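Local atomic coordinates of PAC2 family protein (PDB entry 3MNF), a protein that is of unknown function but belongs to the PAC2 family, related to proteasome assembly chaperones, and may act in a similar way. Residues A27-E32 with V208-G213; T138-L143 with G172-S177. One frame throughout, in Å; residues are numbered along the deposited sequence.

How the interactions relate
Leaving the N-terminal strand 7-13, the chain enters helix 21-32, whose final turns supply the first half of interaction 1. The partner, 208-213, follows only after 175 further residues, in the loop between helices 192-206 and 215-226, so interaction 1 closes a long loop. Interaction 2 falls entirely within that loop: 138-143, at the end of strand 134-138 and the start of helix 141-146, meets 172-177, which leads into strand 175-183, closing a much shorter excursion of 28 residues. One contact joins a helix to an interhelical loop; the other lies at the strand that is outermost in this chain's mixed sheet. The centres of interactions 1 and 2 are about 24 Å apart, and the two do not touch.

Interaction 1 (A27-E32 with V208-G213); sequences AHLDRE and VRIPLG
His28 turns its ring edge toward the main chain of Pro211, and this polar meeting is the centre of the contact. Its NE2 donates to Pro211 O at 2.6 Å with an N-H...O angle of 154°. The bond is well directed from both ends: the acceptor lies close to the ring plane, and NE2 approaches in the carbonyl plane, on a lone pair. CG is anti to the backbone N (chi1 -178°), and chi2 of 91° then turns the ring so that its NE2 edge meets the loop. At the same end of the ring, CE1 comes within 3.4 Å of Leu212 O, an oblique approach, while Gly213 N lies near the ring plane beyond the edge.

Glu32, one helical turn further on, packs against a face of this ring. Its CG sits 3.3 Å above the plane of the His28 ring, displaced toward the rim, and also lies 3.6 Å from Pro211 O. The carboxylate takes part in a long salt bridge within the helix, Glu32 OE2 to Arg31 NH1.

Leu29 and Ile210 form the apolar half, their side chains crossing obliquely. Although the first bond of the leucine side chain does not head for the loop, its end swings nearer, bringing Leu29 CD2 to 3.6 Å from Ile210 CG2. Leu199 of helix 192-206 touches both His28 and Leu29, and Trp33 packs on Ile210 and Pro211.

The chemistry thus combines one directional bond, an apolar contact between methyls, and the aliphatic part of Glu32 over the ring. Because a carbonyl can only accept, NE2 must carry a hydrogen here. The histidine side chain thereby ties helix 21-32 to the main chain of the loop between helices 192-206 and 215-226.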
loop_
_atom_site.group_PDB
_atom_site.type_symbol
_atom_site.label_atom_id
_atom_site.label_comp_id
_atom_site.label_asym_id
_atom_site.label_seq_id
_atom_site.Cartn_x
_atom_site.Cartn_y
_atom_site.Cartn_z
ATOM N N ALA A 27 -22.482 20.073 -10.695
ATOM C CA ALA A 27 -23.622 19.185 -10.808
ATOM C C ALA A 27 -24.512 19.698 -11.955
ATOM O O ALA A 27 -24.960 18.931 -12.824
ATOM C CB ALA A 27 -24.370 19.141 -9.508
ATOM N N HIS A 28 -24.719 21.015 -11.956
ATOM C CA HIS A 28 -25.532 21.706 -12.934
ATOM C C HIS A 28 -25.009 21.498 -14.357
ATOM O O HIS A 28 -25.775 21.251 -15.283
ATOM C CB HIS A 28 -25.572 23.190 -12.589
ATOM C CG HIS A 28 -26.432 23.996 -13.504
ATOM N ND1 HIS A 28 -27.762 24.234 -13.252
ATOM C CD2 HIS A 28 -26.154 24.613 -14.675
ATOM C CE1 HIS A 28 -28.269 24.964 -14.230
ATOM N NE2 HIS A 28 -27.312 25.209 -15.104
ATOM N N LEU A 29 -23.703 21.598 -14.534
ATOM C CA LEU A 29 -23.122 21.323 -15.829
ATOM C C LEU A 29 -23.376 19.874 -16.217
ATOM O O LEU A 29 -23.718 19.589 -17.354
ATOM C CB LEU A 29 -21.624 21.610 -15.817
ATOM C CG LEU A 29 -21.250 23.047 -15.463
ATOM C CD1 LEU A 29 -19.757 23.236 -15.526
ATOM C CD2 LEU A 29 -21.934 24.027 -16.395
ATOM N N ASP A 30 -23.228 18.960 -15.263
ATOM C CA ASP A 30 -23.366 17.542 -15.557
ATOM C C ASP A 30 -24.788 17.206 -15.951
ATOM O O ASP A 30 -25.019 16.446 -16.890
ATOM C CB ASP A 30 -22.929 16.684 -14.372
ATOM C CG ASP A 30 -22.614 15.253 -14.782
ATOM O OD1 ASP A 30 -21.974 15.064 -15.836
ATOM O OD2 ASP A 30 -23.000 14.306 -14.068
ATOM N N ARG A 31 -25.734 17.786 -15.223
ATOM C CA ARG A 31 -27.155 17.590 -15.478
ATOM C C ARG A 31 -27.557 18.209 -16.815
ATOM O O ARG A 31 -27.953 17.478 -17.719
ATOM C CB ARG A 31 -27.963 18.173 -14.322
ATOM C CG ARG A 31 -29.480 17.985 -14.368
ATOM C CD ARG A 31 -30.135 18.732 -13.178
ATOM N NE ARG A 31 -29.197 18.816 -12.036
ATOM C CZ ARG A 31 -28.845 19.942 -11.401
ATOM N NH1 ARG A 31 -29.387 21.119 -11.757
ATOM N NH2 ARG A 31 -27.963 19.884 -10.396
ATOM N N GLU A 32 -27.419 19.535 -16.949
ATOM C CA GLU A 32 -27.883 20.253 -18.147
ATOM C C GLU A 32 -27.309 19.682 -19.434
ATOM O O GLU A 32 -28.019 19.583 -20.433
ATOM C CB GLU A 32 -27.591 21.763 -18.104
ATOM C CG GLU A 32 -28.107 22.559 -16.896
ATOM C CD GLU A 32 -29.583 22.342 -16.542
ATOM O OE1 GLU A 32 -30.476 22.621 -17.387
ATOM O OE2 GLU A 32 -29.832 21.917 -15.377
ATOM N N VAL A 208 -17.777 29.509 -23.285
ATOM C CA VAL A 208 -18.718 28.429 -23.518
ATOM C C VAL A 208 -20.069 28.864 -22.984
ATOM O O VAL A 208 -20.168 29.284 -21.834
ATOM C CB VAL A 208 -18.231 27.120 -22.826
ATOM C CG1 VAL A 208 -19.361 26.360 -22.178
ATOM C CG2 VAL A 208 -17.529 26.237 -23.819
ATOM N N ARG A 209 -21.099 28.782 -23.821
ATOM C CA ARG A 209 -22.470 29.049 -23.406
ATOM C C ARG A 209 -22.920 28.030 -22.365
ATOM O O ARG A 209 -23.008 26.852 -22.678
ATOM C CB ARG A 209 -23.397 28.911 -24.608
ATOM C CG ARG A 209 -24.825 29.315 -24.332
ATOM C CD ARG A 209 -24.989 30.810 -24.547
ATOM N NE ARG A 209 -26.235 31.322 -23.985
ATOM C CZ ARG A 209 -26.687 32.556 -24.183
ATOM N NH1 ARG A 209 -25.997 33.406 -24.931
ATOM N NH2 ARG A 209 -27.831 32.939 -23.637
ATOM N N ILE A 210 -23.216 28.470 -21.146
ATOM C CA ILE A 210 -23.745 27.565 -20.121
ATOM C C ILE A 210 -25.247 27.775 -19.927
ATOM O O ILE A 210 -25.681 28.893 -19.603
ATOM C CB ILE A 210 -23.078 27.801 -18.770
ATOM C CG1 ILE A 210 -21.565 27.580 -18.875
ATOM C CG2 ILE A 210 -23.719 26.915 -17.725
ATOM C CD1 ILE A 210 -20.764 28.125 -17.720
ATOM N N PRO A 211 -26.050 26.711 -20.110
ATOM C CA PRO A 211 -27.488 26.829 -19.849
ATOM C C PRO A 211 -27.744 26.879 -18.346
ATOM O O PRO A 211 -27.368 25.958 -17.624
ATOM C CB PRO A 211 -28.082 25.555 -20.477
ATOM C CG PRO A 211 -26.954 24.923 -21.259
ATOM C CD PRO A 211 -25.695 25.358 -20.565
ATOM N N LEU A 212 -28.367 27.959 -17.888
ATOM C CA LEU A 212 -28.539 28.224 -16.463
ATOM C C LEU A 212 -29.847 27.683 -15.893
ATOM O O LEU A 212 -30.098 27.812 -14.693
ATOM C CB LEU A 212 -28.431 29.725 -16.188
ATOM C CG LEU A 212 -27.279 30.500 -16.841
ATOM C CD1 LEU A 212 -27.694 31.951 -17.126
ATOM C CD2 LEU A 212 -25.998 30.431 -16.013
ATOM N N GLY A 213 -30.671 27.076 -16.748
ATOM C CA GLY A 213 -31.942 26.482 -16.333
ATOM C C GLY A 213 -32.717 27.346 -15.354
ATOM O O GLY A 213 -32.931 28.534 -15.601
#

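Interaction 2 (T138-L143 with G172-S177); sequences TSDPDL and GVPAVS
Thr138 uses its hydroxyl to join two pieces of backbone. OG1 donates to Ala175 O at 3.1 Å, tilted 24° from the carbonyl plane, and at the same time accepts from Asp140 N at 3.1 Å, an ST turn. The rotamer explains this double use: OG1 is anti to the backbone N (chi1 -177°), beside the carbonyl carbon. An alanine here would lose both bonds of OG1 and would probably leave Ala175 O without this donor and the turn toward Asp140 less firmly held.

Asp140 is the N-cap of helix 141-146. Its OD2 accepts from Leu143 N at 2.8 Å, approached on the anti side of the carboxylate, while OD1 lies 4.3 Å from Pro174 CB.

Leu143 supplies the apolar part through one methyl. CG lies anti to the carbonyl carbon, and chi2 of -172° extends the chain to CD1, which reaches 4.1 Å from Val176 CB, with Pro174 CB slightly further off. The same CD1 is 3.8 Å from Ala175 O, so methyl and hydroxyl both approach that carbonyl.

Around this joint, Val176 is backbone-bonded to Val116 and Val118 of strand 115-124, and Ser177 to Val137 of strand 134-138. Leu143 also touches Leu115, while Ala175 packs on Cys168 of helix 160-171. Strand 175-183 therefore runs between strands 115-124 and 134-138, with helix 141-146 starting beside its first residues.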
loop_
_atom_site.group_PDB
_atom_site.type_symbol
_atom_site.label_atom_id
_atom_site.label_comp_id
_atom_site.label_asym_id
_atom_site.label_seq_id
_atom_site.Cartn_x
_atom_site.Cartn_y
_atom_site.Cartn_z
ATOM N N THR A 138 -4.058 31.496 -9.559
ATOM C CA THR A 138 -3.272 30.766 -10.539
ATOM C C THR A 138 -1.788 30.948 -10.217
ATOM O O THR A 138 -1.395 31.950 -9.612
ATOM C CB THR A 138 -3.614 31.219 -11.980
ATOM O OG1 THR A 138 -2.874 30.437 -12.918
ATOM C CG2 THR A 138 -3.293 32.695 -12.190
ATOM N N SER A 139 -0.977 29.956 -10.576
ATOM C CA SER A 139 0.483 30.070 -10.504
ATOM C C SER A 139 1.090 29.929 -11.887
ATOM O O SER A 139 2.303 29.825 -12.030
ATOM C CB SER A 139 1.071 29.052 -9.538
ATOM O OG SER A 139 0.892 29.496 -8.208
ATOM N N ASP A 140 0.218 29.923 -12.894
ATOM C CA ASP A 140 0.589 30.033 -14.295
ATOM C C ASP A 140 0.788 31.524 -14.611
ATOM O O ASP A 140 -0.184 32.273 -14.658
ATOM C CB ASP A 140 -0.524 29.425 -15.174
ATOM C CG ASP A 140 -0.123 29.296 -16.645
ATOM O OD1 ASP A 140 0.699 28.419 -16.978
ATOM O OD2 ASP A 140 -0.644 30.061 -17.485
ATOM N N PRO A 141 2.045 31.966 -14.822
ATOM C CA PRO A 141 2.270 33.404 -15.047
ATOM C C PRO A 141 1.537 33.905 -16.295
ATOM O O PRO A 141 1.125 35.064 -16.359
ATOM C CB PRO A 141 3.792 33.507 -15.227
ATOM C CG PRO A 141 4.219 32.148 -15.675
ATOM C CD PRO A 141 3.278 31.177 -15.007
ATOM N N ASP A 142 1.368 33.004 -17.258
ATOM C CA ASP A 142 0.663 33.266 -18.502
ATOM C C ASP A 142 -0.810 33.608 -18.258
ATOM O O ASP A 142 -1.251 34.713 -18.577
ATOM C CB ASP A 142 0.798 32.041 -19.410
ATOM C CG ASP A 142 0.247 32.272 -20.801
ATOM O OD1 ASP A 142 -0.998 32.268 -20.973
ATOM O OD2 ASP A 142 1.071 32.434 -21.728
ATOM N N LEU A 143 -1.558 32.658 -17.695
ATOM C CA LEU A 143 -2.964 32.863 -17.357
ATOM C C LEU A 143 -3.179 34.112 -16.519
ATOM O O LEU A 143 -4.179 34.802 -16.690
ATOM C CB LEU A 143 -3.537 31.667 -16.594
ATOM C CG LEU A 143 -4.034 30.372 -17.243
ATOM C CD1 LEU A 143 -4.692 29.533 -16.157
ATOM C CD2 LEU A 143 -5.013 30.566 -18.387
ATOM N N GLY A 172 2.895 21.296 -15.022
ATOM C CA GLY A 172 2.961 22.044 -16.282
ATOM C C GLY A 172 1.655 21.995 -17.059
ATOM O O GLY A 172 1.641 22.152 -18.280
ATOM N N VAL A 173 0.563 21.755 -16.339
ATOM C CA VAL A 173 -0.796 21.874 -16.863
ATOM C C VAL A 173 -1.402 23.163 -16.312
ATOM O O VAL A 173 -1.580 23.290 -15.096
ATOM C CB VAL A 173 -1.674 20.678 -16.414
ATOM C CG1 VAL A 173 -3.094 20.819 -16.916
ATOM C CG2 VAL A 173 -1.073 19.389 -16.903
ATOM N N PRO A 174 -1.707 24.133 -17.191
ATOM C CA PRO A 174 -2.308 25.402 -16.757
ATOM C C PRO A 174 -3.555 25.169 -15.927
ATOM O O PRO A 174 -4.453 24.437 -16.349
ATOM C CB PRO A 174 -2.702 26.056 -18.067
ATOM C CG PRO A 174 -1.767 25.499 -19.037
ATOM C CD PRO A 174 -1.474 24.110 -18.639
ATOM N N ALA A 175 -3.616 25.759 -14.747
ATOM C CA ALA A 175 -4.825 25.637 -13.934
ATOM C C ALA A 175 -5.158 26.922 -13.201
ATOM O O ALA A 175 -4.273 27.705 -12.848
ATOM C CB ALA A 175 -4.711 24.487 -12.958
ATOM N N VAL A 176 -6.446 27.138 -12.984
ATOM C CA VAL A 176 -6.912 28.270 -12.193
ATOM C C VAL A 176 -8.056 27.773 -11.340
ATOM O O VAL A 176 -8.804 26.880 -11.752
ATOM C CB VAL A 176 -7.352 29.483 -13.078
ATOM C CG1 VAL A 176 -8.273 29.053 -14.193
ATOM C CG2 VAL A 176 -8.031 30.544 -12.248
ATOM N N SER A 177 -8.177 28.319 -10.140
ATOM C CA SER A 177 -9.361 28.062 -9.351
ATOM C C SER A 177 -10.124 29.354 -9.185
ATOM O O SER A 177 -9.523 30.415 -9.013
ATOM C CB SER A 177 -9.011 27.457 -7.996
ATOM O OG SER A 177 -7.919 28.132 -7.408
#